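Local coordinates for D-alanyl-D-alanine carboxypeptidase (Penicillin binding protein) family protein (Francisella tularensis subsp. tularensis, PDB 6OSU) that probably trims the terminal D-alanine from peptidoglycan precursor peptides, as a serine-type penicillin-binding D-Ala-D-Ala carboxypeptidase of the S11 family, at residues Q378-N383 with G397-T402; V358-N363 with A411-V416. All blocks are in the same frame, centred on the assembly; numbering follows the deposited sequence.

Overall arrangement
Both contacts belong to one antiparallel sheet of the C-terminal domain, which matches the C-terminal domain of penicillin-binding protein 5. The strand order in the sheet is 340-343, 355-359, 409-417, 395-403, 376-382. Contact 1 pairs an outermost strand, 376-382, with 395-403. Contact 2 pairs 355-359 with 409-417. Their centres are about 9 Å apart. Strands 395-403 and 409-417 lie side by side and link the two: Leu399 N is 2.7 Å from Ile413 O, and Gly397 O is 2.7 Å from Val415 N, both probable hydrogen bonds. Along the chain, contact 1 is nested within the loop closed by contact 2. Both lie away from the predicted catalytic residues Ser64, Lys67 and Ser124.

Contact 1 of 2, residues Q378-N383 with G397-T402; sequences QGIEFN and GNLVIT
Gly397 meets Phe382 backbone to backbone, with 4.2 Å between their CA atoms. Gly397 CA also makes a CA-H...O contact with Glu381 O at 3.2 Å. Asn398 follows with two backbone hydrogen bonds to Glu381. Asn398 N donates to Glu381 O over 2.8 Å, and Glu381 N donates to Asn398 O over 2.7 Å. Leu399 forms a non-hydrogen-bonded pair with Ile380. The two side chains are inclined to each other, and Ile380 CD1 lies 3.8 Å from Leu399 CB. In Ile380, chi1 (-59°) puts CG1 beside the backbone N, and chi2 (-61°) then sets CD1 against Leu399. Ile380 CG2, anti to the backbone N, lies over one face of the Phe382 ring, toward its rim. This is an antiparallel ladder at the edge of the C-terminal sheet. Non-hydrogen-bonded and hydrogen-bonded pairs alternate along it from Gln378 to Glu381. At Val400, Gly379 N donates to Val400 O over 2.6 Å. The return bond from Val400 N to Gly379 O is implausibly short, and its length is doubtful. On the face shared with Glu381 and Asn398, Val400 CG2 packs 3.8 Å from Glu381 CB. Ile401 comes next, on the other face with Leu399. It runs side by side with Gln378, pointing the same way, and Ile401 CD1 sits 3.5 Å from Gln378 CG. The Gln378 chain is extended beyond CG, and its NE2 is hydrogen-bonded to Leu333 O.

Contact 2 of 2, residues V358-N363 with A411-V416; sequences VASNQN and ASIPVV
A water joins Ser360 to Pro414 where the direct pairing of the two strands has stopped. It donates to Pro414 O and is hydrogen-bonded to Ser360 OG at 2.7 Å. Ser360 OG also accepts from Gln362 N, at 3.1 Å, which makes an ST turn. With chi1 at 167°, OG lies beside the carbonyl carbon of Ser360, where it meets both Gln362 N and the water. The serine hydroxyl thus serves both the turn and the water bridge. Regular pairing is limited to Ala359 and Val416, an antiparallel hydrogen-bonded pair. Ala359 N donates to Val416 O in the carbonyl plane, over 3.1 Å. In return Val416 N donates to Ala359 O over 3.0 Å, from above the plane of the Ala359 carbonyl. Beside this pair, the Val358 and Val415 side chains cross at about a right angle. Val415 CG2 lies 3.6 Å from Val358 CB. Val415 CG2 also sits 3.3 Å from Ala359 N, so it packs against backbone as well as side chain. Beyond Ser360, Ile413 packs against the loop that follows strand 355-359. Ile413 CD1 touches Gln362 CB at 3.5 Å and also meets Asn363 O, at 3.4 Å. The contact joins two inner strands of the C-terminal domain's antiparallel sheet. Strand 355-359 has 340-343 on its other flank, where backbone hydrogen bonds tie Val358 to Val340. Strand 409-417 is flanked by 395-403, whose Val396 touches the Val358 side chain. From strand 328-334, Tyr334 touches Ala359 and hydrogen-bonds through its OH to Ser360 N.

Contact 1 of 2, residues Q378-N383 with G397-T402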
# COMPACT_ATOMS: atom_id res chain seq x y z
N GLN A 378 19.53 -14.46 -18.94
CA GLN A 378 20.26 -13.21 -19.07
C GLN A 378 20.89 -13.11 -20.45
O GLN A 378 21.47 -14.07 -20.96
CB GLN A 378 21.35 -13.10 -18.00
CG GLN A 378 20.87 -12.69 -16.63
CD GLN A 378 22.01 -12.23 -15.74
OE1 GLN A 378 23.19 -12.36 -16.10
NE2 GLN A 378 21.68 -11.68 -14.58
N GLY A 379 20.79 -11.93 -21.04
CA GLY A 379 21.39 -11.69 -22.34
C GLY A 379 21.88 -10.26 -22.46
O GLY A 379 21.33 -9.34 -21.83
N ILE A 380 22.91 -10.08 -23.27
CA ILE A 380 23.45 -8.76 -23.57
C ILE A 380 23.05 -8.40 -25.00
O ILE A 380 23.45 -9.07 -25.95
CB ILE A 380 24.98 -8.71 -23.41
CG1 ILE A 380 25.37 -9.07 -21.98
CG2 ILE A 380 25.50 -7.32 -23.75
CD1 ILE A 380 24.80 -8.13 -20.93
N GLU A 381 22.23 -7.35 -25.14
CA GLU A 381 21.89 -6.81 -26.45
C GLU A 381 22.80 -5.62 -26.71
O GLU A 381 22.62 -4.55 -26.11
CB GLU A 381 20.42 -6.39 -26.52
CG GLU A 381 20.11 -5.59 -27.78
CD GLU A 381 18.63 -5.37 -28.01
OE1 GLU A 381 17.87 -5.27 -27.02
OE2 GLU A 381 18.22 -5.29 -29.19
N PHE A 382 23.76 -5.80 -27.60
CA PHE A 382 24.68 -4.72 -27.92
C PHE A 382 24.04 -3.74 -28.89
O PHE A 382 23.10 -4.06 -29.63
CB PHE A 382 25.98 -5.26 -28.51
CG PHE A 382 26.83 -6.02 -27.54
CD1 PHE A 382 27.73 -5.35 -26.72
CD2 PHE A 382 26.72 -7.40 -27.43
CE1 PHE A 382 28.51 -6.04 -25.81
CE2 PHE A 382 27.50 -8.10 -26.53
CZ PHE A 382 28.40 -7.42 -25.72
N ASN A 383 24.56 -2.52 -28.88
CA ASN A 383 24.26 -1.56 -29.93
C ASN A 383 24.74 -2.16 -31.25
O ASN A 383 25.92 -2.50 -31.37
CB ASN A 383 24.96 -0.23 -29.64
CG ASN A 383 24.52 0.88 -30.58
OD1 ASN A 383 24.63 0.75 -31.80
ND2 ASN A 383 24.03 1.97 -30.02
N GLY A 397 25.29 -1.21 -24.62
CA GLY A 397 24.03 -1.89 -24.90
C GLY A 397 23.22 -2.09 -23.63
O GLY A 397 23.37 -1.35 -22.66
N ASN A 398 22.36 -3.11 -23.67
CA ASN A 398 21.46 -3.44 -22.57
C ASN A 398 21.69 -4.87 -22.11
O ASN A 398 21.87 -5.77 -22.93
CB ASN A 398 20.00 -3.28 -22.99
CG ASN A 398 19.62 -1.84 -23.30
OD1 ASN A 398 19.99 -0.92 -22.57
ND2 ASN A 398 18.89 -1.65 -24.39
N LEU A 399 21.66 -5.08 -20.80
CA LEU A 399 21.47 -6.42 -20.27
C LEU A 399 19.98 -6.74 -20.33
O LEU A 399 19.15 -5.94 -19.88
CB LEU A 399 21.99 -6.55 -18.84
CG LEU A 399 21.98 -7.98 -18.28
CD1 LEU A 399 23.19 -8.21 -17.38
CD2 LEU A 399 20.70 -8.29 -17.51
N VAL A 400 19.65 -7.89 -20.89
CA VAL A 400 18.27 -8.23 -21.21
C VAL A 400 17.90 -9.54 -20.53
O VAL A 400 18.68 -10.50 -20.54
CB VAL A 400 18.05 -8.32 -22.74
CG1 VAL A 400 16.67 -8.84 -23.05
CG2 VAL A 400 18.27 -6.95 -23.38
N ILE A 401 16.71 -9.57 -19.93
CA ILE A 401 16.11 -10.78 -19.40
C ILE A 401 14.99 -11.19 -20.35
O ILE A 401 14.01 -10.45 -20.52
CB ILE A 401 15.57 -10.58 -17.97
CG1 ILE A 401 16.67 -10.02 -17.06
CG2 ILE A 401 15.02 -11.88 -17.42
CD1 ILE A 401 17.79 -10.99 -16.81
N THR A 402 15.14 -12.35 -20.97
CA THR A 402 14.15 -12.86 -21.92
C THR A 402 13.46 -14.09 -21.36
O THR A 402 13.95 -14.75 -20.44
CB THR A 402 14.80 -13.19 -23.27
OG1 THR A 402 16.01 -13.93 -23.05
CG2 THR A 402 15.11 -11.92 -24.04

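Contact 2 of 2, residues V358-N363 with A411-V416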
# COMPACT_ATOMS: atom_id res chain seq x y z
N VAL A 358 31.10 -6.40 -19.30
CA VAL A 358 30.12 -5.34 -19.10
C VAL A 358 29.42 -5.57 -17.76
O VAL A 358 29.38 -6.69 -17.24
CB VAL A 358 29.08 -5.28 -20.24
CG1 VAL A 358 29.78 -5.03 -21.57
CG2 VAL A 358 28.27 -6.56 -20.29
N ALA A 359 28.88 -4.49 -17.21
CA ALA A 359 28.18 -4.54 -15.94
C ALA A 359 27.38 -3.25 -15.77
O ALA A 359 27.65 -2.24 -16.43
CB ALA A 359 29.14 -4.73 -14.76
N SER A 360 26.39 -3.31 -14.88
CA SER A 360 25.60 -2.15 -14.49
C SER A 360 25.64 -2.01 -12.97
O SER A 360 25.67 -3.01 -12.25
CB SER A 360 24.15 -2.26 -14.97
OG SER A 360 23.32 -1.30 -14.35
N ASN A 361 25.65 -0.77 -12.49
CA ASN A 361 25.61 -0.53 -11.05
C ASN A 361 24.22 -0.70 -10.47
O ASN A 361 24.05 -0.54 -9.25
CB ASN A 361 26.15 0.87 -10.73
CG ASN A 361 25.44 1.97 -11.50
OD1 ASN A 361 24.46 1.72 -12.20
ND2 ASN A 361 25.94 3.19 -11.37
N GLN A 362 23.22 -1.01 -11.29
CA GLN A 362 21.84 -1.14 -10.85
C GLN A 362 21.48 -2.61 -10.68
O GLN A 362 22.05 -3.49 -11.32
CB GLN A 362 20.89 -0.49 -11.85
CG GLN A 362 21.20 0.95 -12.18
CD GLN A 362 20.82 1.89 -11.05
OE1 GLN A 362 19.64 2.02 -10.71
NE2 GLN A 362 21.82 2.54 -10.46
N ASN A 363 20.52 -2.86 -9.80
CA ASN A 363 19.92 -4.18 -9.71
C ASN A 363 18.82 -4.33 -10.75
O ASN A 363 18.33 -3.35 -11.33
CB ASN A 363 19.34 -4.43 -8.32
CG ASN A 363 20.39 -4.47 -7.23
OD1 ASN A 363 21.38 -5.20 -7.33
ND2 ASN A 363 20.19 -3.68 -6.18
N ALA A 411 12.89 -7.80 -18.69
CA ALA A 411 13.57 -6.64 -18.12
C ALA A 411 14.69 -6.23 -19.06
O ALA A 411 15.24 -7.06 -19.80
CB ALA A 411 14.13 -6.94 -16.73
N SER A 412 15.04 -4.95 -19.02
CA SER A 412 16.11 -4.41 -19.84
C SER A 412 16.78 -3.28 -19.08
O SER A 412 16.10 -2.39 -18.56
CB SER A 412 15.58 -3.89 -21.18
OG SER A 412 16.63 -3.37 -21.98
N ILE A 413 18.11 -3.32 -19.00
CA ILE A 413 18.85 -2.31 -18.25
C ILE A 413 20.12 -1.95 -19.02
O ILE A 413 20.81 -2.84 -19.55
CB ILE A 413 19.13 -2.81 -16.82
CG1 ILE A 413 19.24 -1.63 -15.86
CG2 ILE A 413 20.37 -3.68 -16.74
CD1 ILE A 413 19.07 -2.03 -14.41
N PRO A 414 20.43 -0.67 -19.17
CA PRO A 414 21.65 -0.29 -19.90
C PRO A 414 22.89 -0.78 -19.18
O PRO A 414 22.99 -0.73 -17.95
CB PRO A 414 21.58 1.24 -19.95
CG PRO A 414 20.59 1.63 -18.90
CD PRO A 414 19.61 0.51 -18.83
N VAL A 415 23.85 -1.26 -19.97
CA VAL A 415 25.07 -1.86 -19.44
C VAL A 415 26.26 -1.09 -19.98
O VAL A 415 26.23 -0.52 -21.08
CB VAL A 415 25.15 -3.36 -19.80
CG1 VAL A 415 25.65 -3.57 -21.22
CG2 VAL A 415 26.00 -4.10 -18.79
N VAL A 416 27.33 -1.06 -19.19
CA VAL A 416 28.47 -0.20 -19.46
C VAL A 416 29.73 -1.05 -19.56
O VAL A 416 29.80 -2.15 -19.01
CB VAL A 416 28.60 0.90 -18.38
CG1 VAL A 416 29.58 0.48 -17.29
CG2 VAL A 416 29.00 2.22 -18.99
O HOH W 1 21.73 0.53 -15.56